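Local atomic coordinates of thioredoxin reductase (Streptococcus pyogenes, PDB entry 5UWY), a protein that probably catalyses the NADPH-dependent reduction of the thioredoxin disulfide, passing electrons through a bound FAD and a cysteine pair. Residues A[15-20]-A[65-70]; A[41-46]-A[61-66]; A[49-54]-A[284-289]. All coordinates share one frame; numbering follows the deposited sequence.

Contact 1 (A[15-20]-A[65-70]); sequences AGMTAA and KMYEPL. With FAD (flavin-adenine dinucleotide), chain B.
Met17 and Tyr67 mark the closest backbone approach between two helical segments, 15-20 and 65-70, with 6.8 Å from CA of Met17 to CA of Tyr67; one turn on, Ala20 lies across from Leu70. The two short axes come within 9.8 Å and run nearly side by side in the same direction, 28° apart. Met17 makes the largest share of the contact. Its selenium, introduced as selenomethionine, rests on the backbone of 65-70 rather than among side-chain ends: SE of Met17 is 3.6 Å from CA of Tyr67 and 3.7 Å from CB of the same residue. Met66 also starts out toward segment 15-20, its CB 3.9 Å from SE of Met17, but the rest of the side chain leads away. Tyr67 has CG anti to its backbone N (chi1 177°); SE of Met17 lies at the edge of the ring, near its plane. One turn further along, the side chains of Met17 and Leu70 cross at about a right angle, CG of Met17 lying 3.6 Å from CD1 of Leu70. The same CD1 of Leu70 also lies 4.3 Å from CB of Ala20, and both residues also pack on Ile32 of strand 30-34. At the other end of segment 15-20, the backbone N of Ala15 gives a weak hydrogen bond to O2P of FAD (3.3 Å), consistent with the glycine-rich turn and helix of a Rossmann-type dinucleotide site. No hydrogen bond joins the two segments: the neighbouring helices are held to each other by buried apolar packing, while the backbone N of Ala15 is turned to the FAD phosphate, whose negative charge the positive end of the helix would tend to stabilise.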
# COMPACT_ATOMS: atom_id res chain seq x y z
N ALA A 15 0.08 -3.70 -8.73
CA ALA A 15 0.94 -2.52 -8.77
C ALA A 15 0.70 -1.72 -10.04
O ALA A 15 0.36 -0.53 -9.98
CB ALA A 15 2.40 -2.95 -8.66
N GLY A 16 0.88 -2.35 -11.20
CA GLY A 16 0.71 -1.64 -12.45
C GLY A 16 -0.65 -1.01 -12.58
O GLY A 16 -0.78 0.13 -13.05
N MSE A 17 -1.69 -1.71 -12.15
CA MSE A 17 -3.05 -1.22 -12.27
C MSE A 17 -3.32 -0.05 -11.33
O MSE A 17 -4.07 0.86 -11.68
CB MSE A 17 -4.04 -2.35 -12.01
CG MSE A 17 -4.63 -2.94 -13.27
SE MSE A 17 -5.94 -4.32 -12.90
CE MSE A 17 -4.88 -5.89 -13.28
N THR A 18 -2.72 -0.08 -10.14
CA THR A 18 -2.87 1.05 -9.23
C THR A 18 -2.14 2.28 -9.75
O THR A 18 -2.68 3.40 -9.70
CB THR A 18 -2.38 0.68 -7.84
OG1 THR A 18 -3.05 -0.51 -7.40
CG2 THR A 18 -2.66 1.80 -6.85
N ALA A 19 -0.92 2.09 -10.26
CA ALA A 19 -0.21 3.21 -10.88
C ALA A 19 -0.99 3.77 -12.05
O ALA A 19 -1.01 4.99 -12.26
CB ALA A 19 1.18 2.76 -11.32
N ALA A 20 -1.64 2.90 -12.84
CA ALA A 20 -2.46 3.38 -13.95
C ALA A 20 -3.66 4.15 -13.44
O ALA A 20 -4.04 5.17 -14.03
CB ALA A 20 -2.91 2.20 -14.81
N LYS A 65 -12.13 -6.54 -10.72
CA LYS A 65 -12.64 -5.42 -9.95
C LYS A 65 -11.62 -4.30 -9.83
O LYS A 65 -11.99 -3.16 -9.54
CB LYS A 65 -13.08 -5.88 -8.56
CG LYS A 65 -14.18 -5.02 -7.96
CD LYS A 65 -15.33 -5.86 -7.44
CE LYS A 65 -16.55 -5.01 -7.14
NZ LYS A 65 -16.41 -4.25 -5.87
N MSE A 66 -10.34 -4.59 -10.06
CA MSE A 66 -9.32 -3.55 -10.14
C MSE A 66 -9.12 -3.02 -11.55
O MSE A 66 -8.63 -1.91 -11.73
CB MSE A 66 -7.99 -4.06 -9.63
CG MSE A 66 -7.58 -3.46 -8.32
SE MSE A 66 -5.94 -4.27 -7.69
CE MSE A 66 -6.66 -5.85 -6.88
N TYR A 67 -9.50 -3.82 -12.55
CA TYR A 67 -9.26 -3.44 -13.94
C TYR A 67 -10.39 -2.56 -14.48
O TYR A 67 -10.14 -1.56 -15.15
CB TYR A 67 -9.09 -4.70 -14.80
CG TYR A 67 -8.91 -4.42 -16.28
CD1 TYR A 67 -9.99 -4.06 -17.09
CD2 TYR A 67 -7.66 -4.52 -16.87
CE1 TYR A 67 -9.82 -3.80 -18.44
CE2 TYR A 67 -7.49 -4.26 -18.22
CZ TYR A 67 -8.57 -3.91 -19.00
OH TYR A 67 -8.39 -3.66 -20.34
N GLU A 68 -11.64 -2.96 -14.24
CA GLU A 68 -12.77 -2.25 -14.84
C GLU A 68 -12.82 -0.76 -14.51
O GLU A 68 -13.20 0.02 -15.40
CB GLU A 68 -14.08 -2.94 -14.43
CG GLU A 68 -14.22 -4.35 -15.00
CD GLU A 68 -15.40 -5.12 -14.41
OE1 GLU A 68 -15.59 -6.29 -14.79
OE2 GLU A 68 -16.13 -4.55 -13.58
N PRO A 69 -12.46 -0.29 -13.30
CA PRO A 69 -12.46 1.17 -13.07
C PRO A 69 -11.42 1.92 -13.89
O PRO A 69 -11.37 3.16 -13.84
CB PRO A 69 -12.17 1.29 -11.57
CG PRO A 69 -12.61 -0.01 -11.00
CD PRO A 69 -12.29 -1.03 -12.04
N LEU A 70 -10.58 1.21 -14.65
CA LEU A 70 -9.56 1.90 -15.45
C LEU A 70 -10.13 2.43 -16.76
O LEU A 70 -9.73 3.50 -17.22
CB LEU A 70 -8.38 0.97 -15.73
CG LEU A 70 -7.59 0.49 -14.52
CD1 LEU A 70 -6.38 -0.30 -14.98
CD2 LEU A 70 -7.18 1.67 -13.66
PA FAD B . 2.67 -9.35 -10.76
O1A FAD B . 1.21 -9.30 -10.50
O2A FAD B . 3.34 -10.71 -10.60
O5B FAD B . 2.99 -8.83 -12.19
C5B FAD B . 3.18 -9.74 -13.29
C4B FAD B . 2.61 -9.14 -14.55
O4B FAD B . 3.70 -8.68 -15.39
C3B FAD B . 1.77 -10.10 -15.39
O3B FAD B . 0.55 -9.50 -15.81
C2B FAD B . 2.69 -10.42 -16.57
O2B FAD B . 1.94 -10.72 -17.75
C1B FAD B . 3.45 -9.10 -16.71
N9A FAD B . 4.72 -9.18 -17.43
C8A FAD B . 5.89 -9.76 -17.01
N7A FAD B . 6.87 -9.67 -17.88
C5A FAD B . 6.30 -8.99 -18.94
C6A FAD B . 6.82 -8.57 -20.19
N6A FAD B . 8.08 -8.80 -20.58
N1A FAD B . 5.99 -7.91 -21.02
C2A FAD B . 4.73 -7.68 -20.63
N3A FAD B . 4.14 -8.02 -19.48
C4A FAD B . 4.98 -8.68 -18.68
N1 FAD B . -1.15 -11.99 -2.69
C2 FAD B . -1.81 -11.64 -1.55
O2 FAD B . -1.97 -10.46 -1.23
N3 FAD B . -2.32 -12.63 -0.73
C4 FAD B . -2.23 -13.99 -0.94
O4 FAD B . -2.72 -14.77 -0.13
C4X FAD B . -1.52 -14.35 -2.15
N5 FAD B . -1.39 -15.62 -2.43
C5X FAD B . -0.71 -15.97 -3.58
C6 FAD B . -0.56 -17.32 -3.89
C7 FAD B . 0.10 -17.72 -5.04
C7M FAD B . 0.24 -19.19 -5.33
C8 FAD B . 0.64 -16.76 -5.91
C8M FAD B . 1.36 -17.16 -7.16
C9 FAD B . 0.49 -15.41 -5.61
C9A FAD B . -0.18 -15.00 -4.45
N10 FAD B . -0.33 -13.64 -4.11
C10 FAD B . -1.01 -13.28 -2.97
C1' FAD B . 0.17 -12.58 -5.00
C2' FAD B . 1.49 -11.96 -4.54
O2' FAD B . 1.26 -10.90 -3.61
C3' FAD B . 2.21 -11.38 -5.76
O3' FAD B . 3.57 -11.15 -5.39
C4' FAD B . 1.63 -10.09 -6.34
O4' FAD B . 0.44 -10.38 -7.08
C5' FAD B . 2.62 -9.37 -7.25
O5' FAD B . 2.01 -8.17 -7.77
P FAD B . 2.76 -7.27 -8.83
O1P FAD B . 3.90 -6.53 -8.13
O2P FAD B . 1.85 -6.37 -9.58
O3P FAD B . 3.43 -8.33 -9.81

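Contact 2 (A[41-46]-A[61-66]); sequences QMNNTF and ELAMKM. With FAD (flavin-adenine dinucleotide), chain B.
Met42 reaches Leu62 through a chain that runs straight at chi2 (169°) and then bends at chi3 (107°), which swings its methyl CE toward helix segment 61-66. Leu62 answers with CG anti to its backbone N (chi1 -175°), which puts CG beside that methyl. The two side chains cross obliquely, and CE of Met42 lies 3.4 Å from CD2 of Leu62 and equally near CG of Leu62. A second methyl closes in from the next turn: CE of Met66 is 3.5 Å from CE of Met42. Met42 thus meets both neighbours by its last atom, and the same CE stands 4.1 Å from N of Ala63, on the helix backbone between them. Beside this apolar group, Asn43 brings the amide ND2 to 4.2 Å from CB of Ala63. No hydrogen bond crosses between the segments. On the loop's other flank lies the cofactor: OG1 of Thr45 is 3.2 Å from C5X of the FAD isoalloxazine, and CG2 of Thr45 is 3.6 Å from N5 of FAD, so one short loop packs on the helix through Met42 and on the flavin through Thr45. Segment 41-46 belongs to the long connection from strand 30-34 to helix 59-71, near the first turns of that helix. Met42 also packs on Pro14, at the start of helix 14-25, while Met66 reaches across to Gly53 of the second subunit.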
# COMPACT_ATOMS: atom_id res chain seq x y z
N GLN A 41 0.21 -12.64 -11.15
CA GLN A 41 0.23 -13.79 -10.25
C GLN A 41 -1.09 -13.98 -9.51
O GLN A 41 -1.26 -15.01 -8.85
CB GLN A 41 1.34 -13.64 -9.21
CG GLN A 41 2.75 -13.76 -9.75
CD GLN A 41 3.80 -13.55 -8.67
OE1 GLN A 41 4.61 -12.63 -8.75
NE2 GLN A 41 3.77 -14.40 -7.65
N MSE A 42 -2.01 -13.03 -9.59
CA MSE A 42 -3.26 -13.14 -8.87
C MSE A 42 -4.18 -14.20 -9.45
O MSE A 42 -4.94 -14.85 -8.72
CB MSE A 42 -4.00 -11.81 -8.89
CG MSE A 42 -3.66 -10.89 -7.77
SE MSE A 42 -4.44 -9.17 -8.18
CE MSE A 42 -5.86 -9.24 -6.92
N ASN A 43 -4.13 -14.35 -10.77
CA ASN A 43 -5.01 -15.26 -11.48
C ASN A 43 -4.73 -16.71 -11.11
O ASN A 43 -5.43 -17.62 -11.55
CB ASN A 43 -4.87 -15.05 -12.99
CG ASN A 43 -5.39 -13.70 -13.45
OD1 ASN A 43 -4.67 -12.94 -14.10
ND2 ASN A 43 -6.64 -13.41 -13.13
N ASN A 44 -3.70 -16.93 -10.28
CA ASN A 44 -3.33 -18.25 -9.82
C ASN A 44 -3.70 -18.50 -8.37
O ASN A 44 -3.38 -19.57 -7.83
CB ASN A 44 -1.82 -18.48 -10.02
CG ASN A 44 -1.40 -18.35 -11.47
OD1 ASN A 44 -2.15 -17.85 -12.31
ND2 ASN A 44 -0.19 -18.80 -11.77
N THR A 45 -4.37 -17.56 -7.72
CA THR A 45 -4.68 -17.65 -6.29
C THR A 45 -6.16 -17.97 -6.10
O THR A 45 -7.02 -17.28 -6.64
CB THR A 45 -4.32 -16.36 -5.56
OG1 THR A 45 -2.95 -16.02 -5.84
CG2 THR A 45 -4.50 -16.53 -4.06
N PHE A 46 -6.43 -19.02 -5.32
CA PHE A 46 -7.79 -19.46 -5.05
C PHE A 46 -8.57 -18.40 -4.28
O PHE A 46 -9.54 -17.84 -4.80
CB PHE A 46 -7.77 -20.77 -4.26
CG PHE A 46 -8.99 -21.63 -4.45
CD1 PHE A 46 -9.76 -21.52 -5.60
CD2 PHE A 46 -9.37 -22.54 -3.48
CE1 PHE A 46 -10.88 -22.31 -5.78
CE2 PHE A 46 -10.49 -23.33 -3.65
CZ PHE A 46 -11.25 -23.21 -4.80
N GLU A 61 -11.56 -12.39 -9.82
CA GLU A 61 -12.61 -11.39 -9.64
C GLU A 61 -12.07 -10.11 -9.00
O GLU A 61 -12.58 -9.02 -9.27
CB GLU A 61 -13.77 -11.94 -8.81
CG GLU A 61 -13.38 -12.76 -7.60
CD GLU A 61 -14.58 -13.44 -6.95
OE1 GLU A 61 -15.60 -12.75 -6.71
OE2 GLU A 61 -14.52 -14.66 -6.69
N LEU A 62 -11.02 -10.22 -8.17
CA LEU A 62 -10.39 -9.02 -7.65
C LEU A 62 -9.57 -8.32 -8.73
O LEU A 62 -9.54 -7.08 -8.79
CB LEU A 62 -9.51 -9.36 -6.45
CG LEU A 62 -8.90 -8.15 -5.75
CD1 LEU A 62 -9.96 -7.12 -5.41
CD2 LEU A 62 -8.10 -8.54 -4.50
N ALA A 63 -8.91 -9.10 -9.59
CA ALA A 63 -8.19 -8.51 -10.72
C ALA A 63 -9.13 -7.73 -11.62
O ALA A 63 -8.81 -6.61 -12.06
CB ALA A 63 -7.49 -9.61 -11.51
N MSE A 64 -10.31 -8.28 -11.91
CA MSE A 64 -11.29 -7.60 -12.74
C MSE A 64 -11.88 -6.39 -12.03
O MSE A 64 -12.10 -5.34 -12.63
CB MSE A 64 -12.39 -8.56 -13.17
CG MSE A 64 -12.82 -8.39 -14.62
SE MSE A 64 -11.31 -8.28 -15.84
CE MSE A 64 -10.40 -9.94 -15.36
N LYS A 65 -12.13 -6.54 -10.72
CA LYS A 65 -12.64 -5.42 -9.95
C LYS A 65 -11.62 -4.30 -9.83
O LYS A 65 -11.99 -3.16 -9.54
CB LYS A 65 -13.08 -5.88 -8.56
CG LYS A 65 -14.18 -5.02 -7.96
CD LYS A 65 -15.33 -5.86 -7.44
CE LYS A 65 -16.55 -5.01 -7.14
NZ LYS A 65 -16.41 -4.25 -5.87
N MSE A 66 -10.34 -4.59 -10.06
CA MSE A 66 -9.32 -3.55 -10.14
C MSE A 66 -9.12 -3.02 -11.55
O MSE A 66 -8.63 -1.91 -11.73
CB MSE A 66 -7.99 -4.06 -9.63
CG MSE A 66 -7.58 -3.46 -8.32
SE MSE A 66 -5.94 -4.27 -7.69
CE MSE A 66 -6.66 -5.85 -6.88
PA FAD B . 2.67 -9.35 -10.76
O1A FAD B . 1.21 -9.30 -10.50
O2A FAD B . 3.34 -10.71 -10.60
O5B FAD B . 2.99 -8.83 -12.19
C5B FAD B . 3.18 -9.74 -13.29
C4B FAD B . 2.61 -9.14 -14.55
O4B FAD B . 3.70 -8.68 -15.39
C3B FAD B . 1.77 -10.10 -15.39
O3B FAD B . 0.55 -9.50 -15.81
C2B FAD B . 2.69 -10.42 -16.57
O2B FAD B . 1.94 -10.72 -17.75
C1B FAD B . 3.45 -9.10 -16.71
N9A FAD B . 4.72 -9.18 -17.43
C8A FAD B . 5.89 -9.76 -17.01
N7A FAD B . 6.87 -9.67 -17.88
C5A FAD B . 6.30 -8.99 -18.94
C6A FAD B . 6.82 -8.57 -20.19
N6A FAD B . 8.08 -8.80 -20.58
N1A FAD B . 5.99 -7.91 -21.02
C2A FAD B . 4.73 -7.68 -20.63
N3A FAD B . 4.14 -8.02 -19.48
C4A FAD B . 4.98 -8.68 -18.68
N1 FAD B . -1.15 -11.99 -2.69
C2 FAD B . -1.81 -11.64 -1.55
O2 FAD B . -1.97 -10.46 -1.23
N3 FAD B . -2.32 -12.63 -0.73
C4 FAD B . -2.23 -13.99 -0.94
O4 FAD B . -2.72 -14.77 -0.13
C4X FAD B . -1.52 -14.35 -2.15
N5 FAD B . -1.39 -15.62 -2.43
C5X FAD B . -0.71 -15.97 -3.58
C6 FAD B . -0.56 -17.32 -3.89
C7 FAD B . 0.10 -17.72 -5.04
C7M FAD B . 0.24 -19.19 -5.33
C8 FAD B . 0.64 -16.76 -5.91
C8M FAD B . 1.36 -17.16 -7.16
C9 FAD B . 0.49 -15.41 -5.61
C9A FAD B . -0.18 -15.00 -4.45
N10 FAD B . -0.33 -13.64 -4.11
C10 FAD B . -1.01 -13.28 -2.97
C1' FAD B . 0.17 -12.58 -5.00
C2' FAD B . 1.49 -11.96 -4.54
O2' FAD B . 1.26 -10.90 -3.61
C3' FAD B . 2.21 -11.38 -5.76
O3' FAD B . 3.57 -11.15 -5.39
C4' FAD B . 1.63 -10.09 -6.34
O4' FAD B . 0.44 -10.38 -7.08
C5' FAD B . 2.62 -9.37 -7.25
O5' FAD B . 2.01 -8.17 -7.77
P FAD B . 2.76 -7.27 -8.83
O1P FAD B . 3.90 -6.53 -8.13
O2P FAD B . 1.85 -6.37 -9.58
O3P FAD B . 3.43 -8.33 -9.81

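Contact 3 (A[49-54]-A[284-289]); sequences ENYPGY and QITTAV. With FAD (flavin-adenine dinucleotide), chain B.
Tyr51 packs against Ile285 and Thr286 in the close-fitting half of this contact. Its side chain crosses that of Ile285 at about a right angle, with CD1 of Tyr51 3.5 Å from CG2 of Ile285; farther out, OH of Tyr51 reaches CG2 of Val289. CG2 of Thr286 packs 3.5 Å from CD of Pro52, while OG1 of Thr286 is hydrogen-bonded to OH of Tyr22 of the second subunit, and OH of Tyr51 to O of Pro52 of that subunit. The less tightly packed half, also buried, is polar and borders the flavin. There Asn50, with CG in the crowded position between its backbone N and carbonyl carbon (chi1 57°), sends ND2 to OE1 of Gln284 in a weak, bent hydrogen bond (3.2 Å, 125°), the two amide planes lying steeply against each other. OD1 of Asn50 accepts a straighter hydrogen bond from N3 of FAD at 3.2 Å. Gln284 is the N-cap residue of helix 285-304, its carbonyl O taken by both OG1 of Thr287 and N of Ala288. The first helical amide, N of Ile285, donates a nearly straight hydrogen bond to O2 of FAD (3.3 Å, 169°). A helix N-terminus aimed at the flavin C2 carbonyl, which would tend to stabilise negative charge on the N1-C2-O2 side of the reduced ring, is characteristic of FAD sites in the pyridine nucleotide-disulphide oxidoreductases.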
# COMPACT_ATOMS: atom_id res chain seq x y z
N GLU A 49 -7.68 -13.31 1.54
CA GLU A 49 -8.37 -12.77 2.71
C GLU A 49 -7.53 -11.75 3.47
O GLU A 49 -7.83 -11.45 4.63
CB GLU A 49 -8.79 -13.90 3.66
CG GLU A 49 -9.96 -14.73 3.15
CD GLU A 49 -10.45 -15.74 4.16
OE1 GLU A 49 -9.88 -15.79 5.28
OE2 GLU A 49 -11.40 -16.49 3.85
N ASN A 50 -6.48 -11.21 2.84
CA ASN A 50 -5.68 -10.16 3.47
C ASN A 50 -5.60 -8.90 2.62
O ASN A 50 -4.66 -8.12 2.76
CB ASN A 50 -4.27 -10.67 3.80
CG ASN A 50 -3.54 -11.20 2.59
OD1 ASN A 50 -4.07 -11.21 1.48
ND2 ASN A 50 -2.31 -11.65 2.80
N TYR A 51 -6.57 -8.68 1.73
CA TYR A 51 -6.71 -7.40 1.07
C TYR A 51 -7.81 -6.61 1.75
O TYR A 51 -8.97 -7.03 1.72
CB TYR A 51 -7.03 -7.57 -0.42
CG TYR A 51 -7.00 -6.25 -1.16
CD1 TYR A 51 -5.81 -5.54 -1.28
CD2 TYR A 51 -8.15 -5.72 -1.72
CE1 TYR A 51 -5.77 -4.33 -1.94
CE2 TYR A 51 -8.12 -4.50 -2.39
CZ TYR A 51 -6.92 -3.82 -2.50
OH TYR A 51 -6.88 -2.61 -3.16
N PRO A 52 -7.49 -5.47 2.37
CA PRO A 52 -8.50 -4.71 3.11
C PRO A 52 -9.66 -4.30 2.21
O PRO A 52 -9.50 -4.04 1.02
CB PRO A 52 -7.73 -3.49 3.62
CG PRO A 52 -6.31 -3.93 3.64
CD PRO A 52 -6.16 -4.84 2.46
N GLY A 53 -10.85 -4.24 2.81
CA GLY A 53 -12.06 -3.95 2.09
C GLY A 53 -12.73 -5.15 1.45
O GLY A 53 -13.77 -4.98 0.81
N TYR A 54 -12.16 -6.34 1.60
CA TYR A 54 -12.73 -7.56 1.03
C TYR A 54 -12.50 -8.70 2.01
O TYR A 54 -11.35 -9.09 2.23
CB TYR A 54 -12.11 -7.87 -0.34
CG TYR A 54 -12.74 -7.09 -1.46
CD1 TYR A 54 -14.05 -7.34 -1.86
CD2 TYR A 54 -12.04 -6.10 -2.13
CE1 TYR A 54 -14.64 -6.62 -2.88
CE2 TYR A 54 -12.61 -5.38 -3.16
CZ TYR A 54 -13.92 -5.65 -3.53
OH TYR A 54 -14.50 -4.93 -4.55
N GLN A 284 3.10 -8.27 -1.29
CA GLN A 284 1.67 -8.50 -1.15
C GLN A 284 0.92 -7.53 -2.05
O GLN A 284 1.49 -6.56 -2.56
CB GLN A 284 1.20 -8.32 0.30
CG GLN A 284 1.90 -9.19 1.31
CD GLN A 284 1.60 -10.66 1.14
OE1 GLN A 284 0.44 -11.08 1.22
NE2 GLN A 284 2.63 -11.46 0.91
N ILE A 285 -0.38 -7.79 -2.22
CA ILE A 285 -1.21 -6.87 -3.01
C ILE A 285 -1.26 -5.50 -2.33
O ILE A 285 -1.33 -4.47 -3.01
CB ILE A 285 -2.63 -7.45 -3.23
CG1 ILE A 285 -2.62 -8.65 -4.19
CG2 ILE A 285 -3.58 -6.42 -3.82
CD1 ILE A 285 -3.57 -9.76 -3.80
N THR A 286 -1.18 -5.47 -1.00
CA THR A 286 -1.27 -4.23 -0.23
C THR A 286 -0.02 -3.37 -0.39
O THR A 286 -0.08 -2.12 -0.39
CB THR A 286 -1.47 -4.57 1.24
OG1 THR A 286 -0.50 -5.55 1.62
CG2 THR A 286 -2.83 -5.19 1.42
N THR A 287 1.14 -4.04 -0.48
CA THR A 287 2.40 -3.39 -0.78
C THR A 287 2.46 -2.94 -2.23
O THR A 287 2.85 -1.82 -2.50
CB THR A 287 3.57 -4.33 -0.47
OG1 THR A 287 3.68 -5.32 -1.50
CG2 THR A 287 3.32 -5.02 0.84
N ALA A 288 2.02 -3.79 -3.17
CA ALA A 288 1.97 -3.38 -4.57
C ALA A 288 1.01 -2.21 -4.77
O ALA A 288 1.19 -1.41 -5.70
CB ALA A 288 1.55 -4.56 -5.45
N VAL A 289 0.01 -2.08 -3.91
CA VAL A 289 -0.97 -1.01 -4.04
C VAL A 289 -0.41 0.30 -3.50
O VAL A 289 -0.44 1.32 -4.21
CB VAL A 289 -2.29 -1.41 -3.36
CG1 VAL A 289 -3.05 -0.20 -2.90
CG2 VAL A 289 -3.15 -2.22 -4.32
PA FAD B . 2.67 -9.35 -10.76
O1A FAD B . 1.21 -9.30 -10.50
O2A FAD B . 3.34 -10.71 -10.60
O5B FAD B . 2.99 -8.83 -12.19
C5B FAD B . 3.18 -9.74 -13.29
C4B FAD B . 2.61 -9.14 -14.55
O4B FAD B . 3.70 -8.68 -15.39
C3B FAD B . 1.77 -10.10 -15.39
O3B FAD B . 0.55 -9.50 -15.81
C2B FAD B . 2.69 -10.42 -16.57
O2B FAD B . 1.94 -10.72 -17.75
C1B FAD B . 3.45 -9.10 -16.71
N9A FAD B . 4.72 -9.18 -17.43
C8A FAD B . 5.89 -9.76 -17.01
N7A FAD B . 6.87 -9.67 -17.88
C5A FAD B . 6.30 -8.99 -18.94
C6A FAD B . 6.82 -8.57 -20.19
N6A FAD B . 8.08 -8.80 -20.58
N1A FAD B . 5.99 -7.91 -21.02
C2A FAD B . 4.73 -7.68 -20.63
N3A FAD B . 4.14 -8.02 -19.48
C4A FAD B . 4.98 -8.68 -18.68
N1 FAD B . -1.15 -11.99 -2.69
C2 FAD B . -1.81 -11.64 -1.55
O2 FAD B . -1.97 -10.46 -1.23
N3 FAD B . -2.32 -12.63 -0.73
C4 FAD B . -2.23 -13.99 -0.94
O4 FAD B . -2.72 -14.77 -0.13
C4X FAD B . -1.52 -14.35 -2.15
N5 FAD B . -1.39 -15.62 -2.43
C5X FAD B . -0.71 -15.97 -3.58
C6 FAD B . -0.56 -17.32 -3.89
C7 FAD B . 0.10 -17.72 -5.04
C7M FAD B . 0.24 -19.19 -5.33
C8 FAD B . 0.64 -16.76 -5.91
C8M FAD B . 1.36 -17.16 -7.16
C9 FAD B . 0.49 -15.41 -5.61
C9A FAD B . -0.18 -15.00 -4.45
N10 FAD B . -0.33 -13.64 -4.11
C10 FAD B . -1.01 -13.28 -2.97
C1' FAD B . 0.17 -12.58 -5.00
C2' FAD B . 1.49 -11.96 -4.54
O2' FAD B . 1.26 -10.90 -3.61
C3' FAD B . 2.21 -11.38 -5.76
O3' FAD B . 3.57 -11.15 -5.39
C4' FAD B . 1.63 -10.09 -6.34
O4' FAD B . 0.44 -10.38 -7.08
C5' FAD B . 2.62 -9.37 -7.25
O5' FAD B . 2.01 -8.17 -7.77
P FAD B . 2.76 -7.27 -8.83
O1P FAD B . 3.90 -6.53 -8.13
O2P FAD B . 1.85 -6.37 -9.58
O3P FAD B . 3.43 -8.33 -9.81

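Overall arrangement
The three contacts gather around one FAD. Contact 1 approaches its pyrophosphate, contact 2 a flank of the isoalloxazine, and contact 3 the pyrimidine end of the same ring. Their centres lie 11 to 13 Å apart. Contacts 1 and 2 share Lys65 and Met66 on helix 59-71, where SE of Met17 also lies 3.8 Å from O of Ala63. Contact 2 meets contact 3 through CE of Met42 and CD1 of Ile285, 3.9 Å apart, and contact 1 meets contact 3 where CG2 of Thr18 packs 3.5 Å from O of Val289. All three touch the second subunit; the side chain of Val289 is about 9 Å from the other FAD.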